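Local coordinates for protein Abbfa_003403 (Acinetobacter baumannii, PDB 4ZXH) that probably assembles and releases a peptide product as a four-domain nonribosomal peptide synthetase with condensation, adenylation, carrier and thioesterase domains, at residues Ser15-Ser20 against Tyr183-Gln188; Gly177-Gln182 against Arg291-Gln296; His481-Met486 against Ser643-Leu648. All blocks are in the same frame, centred on the assembly; numbering follows the deposited sequence.

How the contacts relate
From the N terminus, segment 15-20, the end of edge strand 13-18 and the loop after it, opens contact 1. Two successive segments on and just around helix 179-187 follow: 177-182 opens contact 2, and 183-188 closes contact 1 with a loop of 162 residues between. Contact 2 closes only at 291-296, so the two loops cross, sharing one helix, centres about 11 Å apart. Together they fix this helix between an N-terminal strand and a loop from later in the condensation domain. His17 and Val181 touch where they meet. Contact 3 follows in series: 481-486 and 643-648 close a separate loop and join two helices of the adenylation part, its centre more than 80 Å from the others.

Contact 1: Ser15-Ser20 against Tyr183-Gln188; sequences SRHAIS and YADKQQ
Between the two segments the rings are met at their edges. The His17 ring presents its ND1 edge to Asp185 OD2, which lies near the ring plane, while Ser20 CB lies at the edge of the Tyr183 ring, near its plane and closest to CE2; Tyr183 also packs edge-to-face with Phe297. The imidazole and carboxylate planes are turned 40° apart, and the side chains cross roughly at right angles. His17 ND1 donates to Asp185 OD2 over 3.1 Å, the N-H pointing at the acceptor with an angle of 154°, and OD2 offers its syn lone pair. The second oxygen is used as firmly: Ala18 N donates to Asp185 OD1 over 3.1 Å, at 168° and nearly along the C-O axis. One carboxylate thus holds a side chain and the strand backbone, and its two bonds, one to each oxygen, fix the rotation of the carboxylate. On the far side of the ring, His17 NE2 lies 2.8 Å from Ser15 OG in a hydrogen bond, so both ring nitrogens are engaged; the nearby carboxylate would tend to stabilise a protonated imidazole.

Beyond the polar pair, the methyl of Ala184 sits 3.5 Å from Ala18 O. Gln187 reaches out with CG anti to the backbone N and an extended chain, bringing OE1 to 3.3 Å from Ser20 CB, where OE1 accepts from Ser21 N. Ser20 is the N-cap of helix 21-32, and Tyr183 OH bonds to Glu22 in that helix's first turn. Helix 179-187 therefore rests against both the strand's end and the helix start. The strand pairs with strand 81-87 at the edge of a three-stranded antiparallel sheet. This strand-to-helix junction, with the side chain of Ile19 about 10 Å from the bound 4'-phosphopantetheine, belongs to the chloramphenicol acetyltransferase-like fold of the condensation domain.

Contact 2: Gly177-Gln182 against Arg291-Gln296; sequences GIEFVQ and RNALGQ
In the condensation domain, the first turn of helix 179-187 packs against a loop between strands 275-279 and 302-306 that runs, at Gly295, into a sequence resembling the family's Gly-x-Phe-x-Asn-Thr motif. The close part is buried and centred on Phe180 and Leu294. Phe180 CB lies 3.5 Å from Leu294 O. Its CG occupies the crowded position between backbone N and carbonyl carbon (chi1 68°), which folds the ring back over its own segment: a face receives Val181 CG2, and an edge meets Gly177 C in plane. Alongside, the Leu294 tip reaches Gly177, CD1 standing 4.0 Å from CA, and Leu294 also touches Leu70 and Val175. Backbone hydrogen bonds join Asn176, the residue before Gly177, with Asn292 and Leu294.

Toward the outside the packing thins. The nearest atoms of Glu179 and Ala293 are their CB atoms, 4.2 Å apart, and the Glu179 chain, with CG anti to the backbone N, bends at chi2 so that its carboxylate leads away from the loop in a partly exposed setting. Gly295, at backbone angles suited to glycine (phi 156°), places its CA 4.4 Å from Phe180 CB.

Contact 3: His481-Met486 against Ser643-Leu648; sequences HDLFAM and SIINFL
Two helices of the adenylation domain, which has the ANL fold, meet here: the start of helix 483-494 and the N-terminal part of helix 641-655, which follows the Thr-Ser-Gly-Ser-Thr-Gly-Lys-Pro-Lys-Gly signature of adenylating enzymes.

The cross-contact is apolar, and Ile645 is its centre. Its CG1 runs anti to the backbone N (chi1 -177°) and sends CD1 against the first helical turn opposite, 3.7 Å from Leu483 CB; the two side chains slide past each other in opposite directions. Met486 lies over the same methyl, its SD 4.2 Å from Ile645 CD1, with the chain bent at chi3. At the loop before the helix, His481 CB lies 3.8 Å from Ile645 CG1, and the CG2 branch of Ile645 lies beside His481 O. Leu483 also has CG anti to its backbone N and divides its two methyls: Leu483 CD1 lies 3.9 Å from Ile645 CD1, whereas CD2 turns to Ile644 CG2 at 4.2 Å and to Leu648 CD1 at 4.1 Å, the two leucines crossing at about a right angle. Trp552 of helix 543-553 backs both Leu483 and Ile644, and Leu676 of helix 674-679 packs on Leu648, so the pair is enclosed in a wider hydrophobic layer.

Polar groups serve the ends and outer sides rather than the joint. The His481 ring turns away from the helix opposite, and ND1 bonds to Asp477 O. Asn646, on the far side of its helix, is held by Ala790 and Asn791. Asp482 caps helix 483-494, and a carboxylate at this N-terminal end would probably be stabilised by the helix dipole. The capping bond runs from Ala485 N to Asp482 OD1 over 3.1 Å, nearly straight at 171°, the N-H arriving from above the carboxylate plane.

Contact 1: Ser15-Ser20 against Tyr183-Gln188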
loop_
_atom_site.group_PDB
_atom_site.type_symbol
_atom_site.label_atom_id
_atom_site.label_comp_id
_atom_site.label_asym_id
_atom_site.label_seq_id
_atom_site.Cartn_x
_atom_site.Cartn_y
_atom_site.Cartn_z
ATOM N N SER A 15 12.630 -16.941 -37.843
ATOM C CA SER A 15 13.448 -15.746 -37.627
ATOM C C SER A 15 13.253 -15.121 -36.233
ATOM O O SER A 15 12.237 -15.350 -35.574
ATOM C CB SER A 15 13.157 -14.696 -38.709
ATOM O OG SER A 15 11.787 -14.336 -38.736
ATOM N N ARG A 16 14.240 -14.325 -35.811
ATOM C CA ARG A 16 14.238 -13.645 -34.509
ATOM C C ARG A 16 14.150 -12.129 -34.648
ATOM O O ARG A 16 14.907 -11.534 -35.398
ATOM C CB ARG A 16 15.501 -14.005 -33.724
ATOM C CG ARG A 16 15.690 -15.505 -33.531
ATOM C CD ARG A 16 16.743 -15.853 -32.477
ATOM N NE ARG A 16 16.607 -17.257 -32.094
ATOM C CZ ARG A 16 16.036 -17.671 -30.969
ATOM N NH1 ARG A 16 15.589 -16.776 -30.103
ATOM N NH2 ARG A 16 15.931 -18.973 -30.698
ATOM N N HIS A 17 13.239 -11.497 -33.918
ATOM C CA HIS A 17 13.130 -10.042 -33.970
ATOM C C HIS A 17 12.993 -9.393 -32.593
ATOM O O HIS A 17 12.842 -10.075 -31.571
ATOM C CB HIS A 17 11.947 -9.655 -34.842
ATOM C CG HIS A 17 11.934 -10.362 -36.154
ATOM N ND1 HIS A 17 12.720 -9.970 -37.216
ATOM C CD2 HIS A 17 11.278 -11.474 -36.559
ATOM C CE1 HIS A 17 12.524 -10.794 -38.231
ATOM N NE2 HIS A 17 11.651 -11.715 -37.859
ATOM N N ALA A 18 13.067 -8.066 -32.578
ATOM C CA ALA A 18 12.815 -7.305 -31.372
ATOM C C ALA A 18 11.313 -7.155 -31.163
ATOM O O ALA A 18 10.539 -7.345 -32.099
ATOM C CB ALA A 18 13.474 -5.958 -31.463
ATOM N N ILE A 19 10.893 -6.831 -29.941
ATOM C CA ILE A 19 9.517 -6.386 -29.733
ATOM C C ILE A 19 9.538 -4.867 -29.805
ATOM O O ILE A 19 10.604 -4.247 -29.706
ATOM C CB ILE A 19 8.913 -6.847 -28.386
ATOM C CG1 ILE A 19 9.694 -6.274 -27.210
ATOM C CG2 ILE A 19 8.936 -8.349 -28.260
ATOM C CD1 ILE A 19 8.957 -6.424 -25.878
ATOM N N SER A 20 8.369 -4.275 -30.008
ATOM C CA SER A 20 8.223 -2.823 -30.042
ATOM C C SER A 20 8.059 -2.278 -28.639
ATOM O O SER A 20 7.714 -3.023 -27.724
ATOM C CB SER A 20 7.012 -2.433 -30.865
ATOM O OG SER A 20 5.841 -2.878 -30.201
ATOM N N TYR A 183 8.699 -2.726 -38.430
ATOM C CA TYR A 183 8.412 -1.640 -37.502
ATOM C C TYR A 183 9.217 -1.763 -36.208
ATOM O O TYR A 183 9.912 -0.826 -35.808
ATOM C CB TYR A 183 6.921 -1.606 -37.184
ATOM C CG TYR A 183 6.495 -0.470 -36.278
ATOM C CD1 TYR A 183 6.220 0.792 -36.800
ATOM C CD2 TYR A 183 6.346 -0.657 -34.902
ATOM C CE1 TYR A 183 5.825 1.844 -35.982
ATOM C CE2 TYR A 183 5.945 0.390 -34.073
ATOM C CZ TYR A 183 5.687 1.645 -34.628
ATOM O OH TYR A 183 5.284 2.702 -33.836
ATOM N N ALA A 184 9.126 -2.921 -35.558
ATOM C CA ALA A 184 9.835 -3.146 -34.302
ATOM C C ALA A 184 11.351 -3.059 -34.487
ATOM O O ALA A 184 12.047 -2.434 -33.686
ATOM C CB ALA A 184 9.454 -4.489 -33.709
ATOM N N ASP A 185 11.857 -3.666 -35.551
ATOM C CA ASP A 185 13.295 -3.713 -35.764
ATOM C C ASP A 185 13.877 -2.327 -36.089
ATOM O O ASP A 185 14.967 -1.985 -35.625
ATOM C CB ASP A 185 13.629 -4.727 -36.860
ATOM C CG ASP A 185 13.607 -6.174 -36.346
ATOM O OD1 ASP A 185 13.417 -6.376 -35.122
ATOM O OD2 ASP A 185 13.796 -7.110 -37.158
ATOM N N LYS A 186 13.152 -1.519 -36.854
ATOM C CA LYS A 186 13.610 -0.157 -37.128
ATOM C C LYS A 186 13.620 0.682 -35.842
ATOM O O LYS A 186 14.480 1.544 -35.652
ATOM C CB LYS A 186 12.737 0.505 -38.203
ATOM C CG LYS A 186 12.995 -0.022 -39.628
ATOM C CD LYS A 186 12.003 0.528 -40.653
ATOM N N GLN A 187 12.672 0.408 -34.956
ATOM C CA GLN A 187 12.501 1.174 -33.726
ATOM C C GLN A 187 13.682 0.941 -32.783
ATOM O O GLN A 187 14.012 1.789 -31.956
ATOM C CB GLN A 187 11.186 0.776 -33.054
ATOM C CG GLN A 187 10.663 1.734 -32.019
ATOM C CD GLN A 187 9.566 1.104 -31.175
ATOM O OE1 GLN A 187 9.326 -0.093 -31.268
ATOM N NE2 GLN A 187 8.892 1.907 -30.358
ATOM N N GLN A 188 14.308 -0.225 -32.938
ATOM C CA GLN A 188 15.416 -0.692 -32.113
ATOM C C GLN A 188 16.712 0.029 -32.506
ATOM O O GLN A 188 17.668 0.075 -31.733
ATOM C CB GLN A 188 15.556 -2.213 -32.273
ATOM C CG GLN A 188 16.481 -2.929 -31.297
ATOM C CD GLN A 188 16.051 -2.765 -29.850
ATOM O OE1 GLN A 188 16.890 -2.617 -28.958
ATOM N NE2 GLN A 188 14.736 -2.773 -29.609
#

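Contact 2: Gly177-Gln182 against Arg291-Gln296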
loop_
_atom_site.group_PDB
_atom_site.type_symbol
_atom_site.label_atom_id
_atom_site.label_comp_id
_atom_site.label_asym_id
_atom_site.label_seq_id
_atom_site.Cartn_x
_atom_site.Cartn_y
_atom_site.Cartn_z
ATOM N N GLY A 177 0.632 -9.139 -42.562
ATOM C CA GLY A 177 0.889 -9.837 -41.311
ATOM C C GLY A 177 2.380 -10.020 -41.068
ATOM O O GLY A 177 2.756 -10.852 -40.245
ATOM N N ILE A 178 3.219 -9.257 -41.786
ATOM C CA ILE A 178 4.675 -9.326 -41.631
ATOM C C ILE A 178 5.344 -7.954 -41.346
ATOM O O ILE A 178 6.513 -7.883 -40.946
ATOM C CB ILE A 178 5.333 -9.955 -42.891
ATOM C CG1 ILE A 178 6.792 -10.353 -42.621
ATOM C CG2 ILE A 178 5.258 -9.010 -44.051
ATOM C CD1 ILE A 178 6.976 -11.309 -41.432
ATOM N N GLU A 179 4.606 -6.863 -41.532
ATOM C CA GLU A 179 5.179 -5.531 -41.347
ATOM C C GLU A 179 5.557 -5.220 -39.882
ATOM O O GLU A 179 6.512 -4.496 -39.638
ATOM C CB GLU A 179 4.211 -4.468 -41.871
ATOM C CG GLU A 179 4.712 -3.028 -41.698
ATOM C CD GLU A 179 5.812 -2.641 -42.688
ATOM O OE1 GLU A 179 5.985 -3.344 -43.720
ATOM O OE2 GLU A 179 6.503 -1.622 -42.424
ATOM N N PHE A 180 4.816 -5.764 -38.916
ATOM C CA PHE A 180 5.068 -5.489 -37.489
ATOM C C PHE A 180 6.532 -5.684 -37.097
ATOM O O PHE A 180 7.068 -4.995 -36.238
ATOM C CB PHE A 180 4.189 -6.384 -36.594
ATOM C CG PHE A 180 4.551 -7.851 -36.654
ATOM C CD1 PHE A 180 4.203 -8.631 -37.767
ATOM C CD2 PHE A 180 5.251 -8.454 -35.610
ATOM C CE1 PHE A 180 4.537 -9.987 -37.824
ATOM C CE2 PHE A 180 5.589 -9.805 -35.661
ATOM C CZ PHE A 180 5.231 -10.575 -36.770
ATOM N N VAL A 181 7.162 -6.645 -37.737
ATOM C CA VAL A 181 8.550 -6.953 -37.495
ATOM C C VAL A 181 9.477 -5.841 -37.982
ATOM O O VAL A 181 10.387 -5.438 -37.258
ATOM C CB VAL A 181 8.902 -8.296 -38.158
ATOM C CG1 VAL A 181 10.320 -8.296 -38.693
ATOM C CG2 VAL A 181 8.681 -9.427 -37.149
ATOM N N GLN A 182 9.255 -5.343 -39.195
ATOM C CA GLN A 182 10.079 -4.258 -39.707
ATOM C C GLN A 182 9.937 -3.045 -38.791
ATOM O O GLN A 182 10.929 -2.434 -38.400
ATOM C CB GLN A 182 9.702 -3.902 -41.145
ATOM C CG GLN A 182 10.743 -3.026 -41.834
ATOM C CD GLN A 182 10.455 -2.803 -43.313
ATOM O OE1 GLN A 182 9.480 -3.330 -43.859
ATOM N NE2 GLN A 182 11.317 -2.029 -43.973
ATOM N N ARG A 291 -1.739 1.056 -42.046
ATOM C CA ARG A 291 -3.197 0.933 -41.955
ATOM C C ARG A 291 -3.716 -0.506 -42.096
ATOM O O ARG A 291 -4.716 -0.882 -41.485
ATOM C CB ARG A 291 -3.848 1.813 -43.017
ATOM C CG ARG A 291 -3.545 3.267 -42.840
ATOM C CD ARG A 291 -4.002 3.719 -41.483
ATOM N NE ARG A 291 -3.708 5.128 -41.274
ATOM C CZ ARG A 291 -4.490 6.115 -41.694
ATOM N NH1 ARG A 291 -5.617 5.837 -42.346
ATOM N NH2 ARG A 291 -4.142 7.376 -41.464
ATOM N N ASN A 292 -3.037 -1.305 -42.911
ATOM C CA ASN A 292 -3.461 -2.672 -43.165
ATOM C C ASN A 292 -2.647 -3.693 -42.362
ATOM O O ASN A 292 -2.816 -4.904 -42.528
ATOM C CB ASN A 292 -3.354 -2.981 -44.656
ATOM C CG ASN A 292 -1.911 -2.943 -45.160
ATOM O OD1 ASN A 292 -1.069 -2.204 -44.634
ATOM N ND2 ASN A 292 -1.619 -3.752 -46.181
ATOM N N ALA A 293 -1.773 -3.213 -41.483
ATOM C CA ALA A 293 -0.844 -4.102 -40.790
ATOM C C ALA A 293 -1.411 -4.693 -39.508
ATOM O O ALA A 293 -1.987 -3.993 -38.673
ATOM C CB ALA A 293 0.457 -3.366 -40.477
ATOM N N LEU A 294 -1.236 -5.995 -39.343
ATOM C CA LEU A 294 -1.526 -6.597 -38.056
ATOM C C LEU A 294 -0.404 -6.260 -37.069
ATOM O O LEU A 294 0.761 -6.204 -37.445
ATOM C CB LEU A 294 -1.664 -8.099 -38.194
ATOM C CG LEU A 294 -2.752 -8.611 -39.103
ATOM C CD1 LEU A 294 -2.552 -10.088 -39.260
ATOM C CD2 LEU A 294 -4.083 -8.321 -38.483
ATOM N N GLY A 295 -0.757 -6.022 -35.815
ATOM C CA GLY A 295 0.241 -5.781 -34.794
ATOM C C GLY A 295 -0.287 -4.991 -33.616
ATOM O O GLY A 295 -1.461 -4.631 -33.575
ATOM N N GLN A 296 0.588 -4.722 -32.653
ATOM C CA GLN A 296 0.217 -3.961 -31.471
ATOM C C GLN A 296 0.865 -2.574 -31.542
ATOM O O GLN A 296 2.061 -2.404 -31.286
ATOM C CB GLN A 296 0.598 -4.758 -30.212
ATOM C CG GLN A 296 0.744 -4.055 -28.859
ATOM C CD GLN A 296 -0.158 -2.866 -28.639
ATOM O OE1 GLN A 296 -1.258 -2.777 -29.183
ATOM N NE2 GLN A 296 0.294 -1.954 -27.788
#

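Contact 3: His481-Met486 against Ser643-Leu648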
loop_
_atom_site.group_PDB
_atom_site.type_symbol
_atom_site.label_atom_id
_atom_site.label_comp_id
_atom_site.label_asym_id
_atom_site.label_seq_id
_atom_site.Cartn_x
_atom_site.Cartn_y
_atom_site.Cartn_z
ATOM N N HIS A 481 -41.062 14.489 27.461
ATOM C CA HIS A 481 -41.176 13.660 28.654
ATOM C C HIS A 481 -40.474 14.245 29.872
ATOM O O HIS A 481 -39.688 15.193 29.773
ATOM C CB HIS A 481 -40.618 12.272 28.380
ATOM C CG HIS A 481 -41.582 11.360 27.699
ATOM N ND1 HIS A 481 -42.132 11.644 26.467
ATOM C CD2 HIS A 481 -42.065 10.146 28.055
ATOM C CE1 HIS A 481 -42.930 10.656 26.103
ATOM N NE2 HIS A 481 -42.907 9.735 27.051
ATOM N N ASP A 482 -40.753 13.624 31.014
ATOM C CA ASP A 482 -40.339 14.103 32.324
ATOM C C ASP A 482 -39.415 13.094 32.997
ATOM O O ASP A 482 -39.870 12.135 33.614
ATOM C CB ASP A 482 -41.572 14.363 33.187
ATOM C CG ASP A 482 -41.237 14.950 34.528
ATOM O OD1 ASP A 482 -40.051 14.886 34.918
ATOM O OD2 ASP A 482 -42.168 15.480 35.196
ATOM N N LEU A 483 -38.115 13.341 32.900
ATOM C CA LEU A 483 -37.127 12.449 33.477
ATOM C C LEU A 483 -37.314 12.261 34.979
ATOM O O LEU A 483 -37.225 11.141 35.474
ATOM C CB LEU A 483 -35.724 12.964 33.183
ATOM C CG LEU A 483 -34.572 12.185 33.805
ATOM C CD1 LEU A 483 -34.654 10.722 33.426
ATOM C CD2 LEU A 483 -33.261 12.768 33.325
ATOM N N PHE A 484 -37.591 13.348 35.694
ATOM C CA PHE A 484 -37.686 13.300 37.156
ATOM C C PHE A 484 -38.827 12.398 37.607
ATOM O O PHE A 484 -38.670 11.581 38.511
ATOM C CB PHE A 484 -37.891 14.706 37.725
ATOM C CG PHE A 484 -37.615 14.813 39.202
ATOM C CD1 PHE A 484 -36.661 14.010 39.806
ATOM C CD2 PHE A 484 -38.301 15.735 39.983
ATOM C CE1 PHE A 484 -36.391 14.124 41.165
ATOM C CE2 PHE A 484 -38.039 15.860 41.337
ATOM C CZ PHE A 484 -37.080 15.054 41.930
ATOM N N ALA A 485 -39.977 12.565 36.971
ATOM C CA ALA A 485 -41.163 11.789 37.303
ATOM C C ALA A 485 -40.899 10.298 37.125
ATOM O O ALA A 485 -41.330 9.486 37.936
ATOM C CB ALA A 485 -42.337 12.230 36.452
ATOM N N MET A 486 -40.175 9.950 36.067
ATOM C CA MET A 486 -39.812 8.567 35.800
ATOM C C MET A 486 -38.988 7.968 36.936
ATOM O O MET A 486 -39.218 6.828 37.346
ATOM C CB MET A 486 -39.028 8.460 34.496
ATOM C CG MET A 486 -39.810 8.795 33.244
ATOM S SD MET A 486 -38.862 8.328 31.777
ATOM C CE MET A 486 -38.936 6.542 31.909
ATOM N N SER A 643 -33.184 17.638 25.626
ATOM C CA SER A 643 -32.183 16.813 24.912
ATOM C C SER A 643 -31.897 15.516 25.651
ATOM O O SER A 643 -31.923 14.448 25.064
ATOM C CB SER A 643 -30.841 17.545 24.733
ATOM O OG SER A 643 -31.001 18.938 24.517
ATOM N N ILE A 644 -31.600 15.636 26.943
ATOM C CA ILE A 644 -31.202 14.505 27.764
ATOM C C ILE A 644 -32.250 13.406 27.733
ATOM O O ILE A 644 -31.927 12.252 27.481
ATOM C CB ILE A 644 -30.953 14.926 29.233
ATOM C CG1 ILE A 644 -29.760 15.861 29.309
ATOM C CG2 ILE A 644 -30.709 13.704 30.144
ATOM C CD1 ILE A 644 -29.403 16.222 30.695
ATOM N N ILE A 645 -33.504 13.766 27.976
ATOM C CA ILE A 645 -34.543 12.764 28.094
ATOM C C ILE A 645 -34.810 12.140 26.703
ATOM O O ILE A 645 -35.034 10.934 26.589
ATOM C CB ILE A 645 -35.834 13.366 28.752
ATOM C CG1 ILE A 645 -36.901 12.286 28.941
ATOM C CG2 ILE A 645 -36.370 14.596 27.999
ATOM C CD1 ILE A 645 -36.509 11.267 29.991
ATOM N N ASN A 646 -34.739 12.948 25.648
ATOM C CA ASN A 646 -34.777 12.420 24.292
ATOM C C ASN A 646 -33.702 11.366 24.064
ATOM O O ASN A 646 -33.963 10.306 23.503
ATOM C CB ASN A 646 -34.598 13.537 23.269
ATOM C CG ASN A 646 -34.625 13.022 21.845
ATOM O OD1 ASN A 646 -35.673 12.659 21.314
ATOM N ND2 ASN A 646 -33.454 12.946 21.234
ATOM N N PHE A 647 -32.486 11.675 24.495
ATOM C CA PHE A 647 -31.375 10.750 24.373
ATOM C C PHE A 647 -31.615 9.452 25.138
ATOM O O PHE A 647 -31.520 8.369 24.576
ATOM C CB PHE A 647 -30.091 11.413 24.865
ATOM C CG PHE A 647 -28.979 10.443 25.158
ATOM C CD1 PHE A 647 -28.308 9.803 24.128
ATOM C CD2 PHE A 647 -28.596 10.182 26.467
ATOM C CE1 PHE A 647 -27.286 8.926 24.396
ATOM C CE2 PHE A 647 -27.576 9.299 26.740
ATOM C CZ PHE A 647 -26.927 8.665 25.706
ATOM N N LEU A 648 -31.923 9.581 26.422
ATOM C CA LEU A 648 -32.100 8.439 27.306
ATOM C C LEU A 648 -33.178 7.494 26.815
ATOM O O LEU A 648 -32.960 6.280 26.771
ATOM C CB LEU A 648 -32.425 8.918 28.727
ATOM C CG LEU A 648 -31.183 9.489 29.415
ATOM C CD1 LEU A 648 -31.521 10.188 30.714
ATOM C CD2 LEU A 648 -30.189 8.367 29.639
#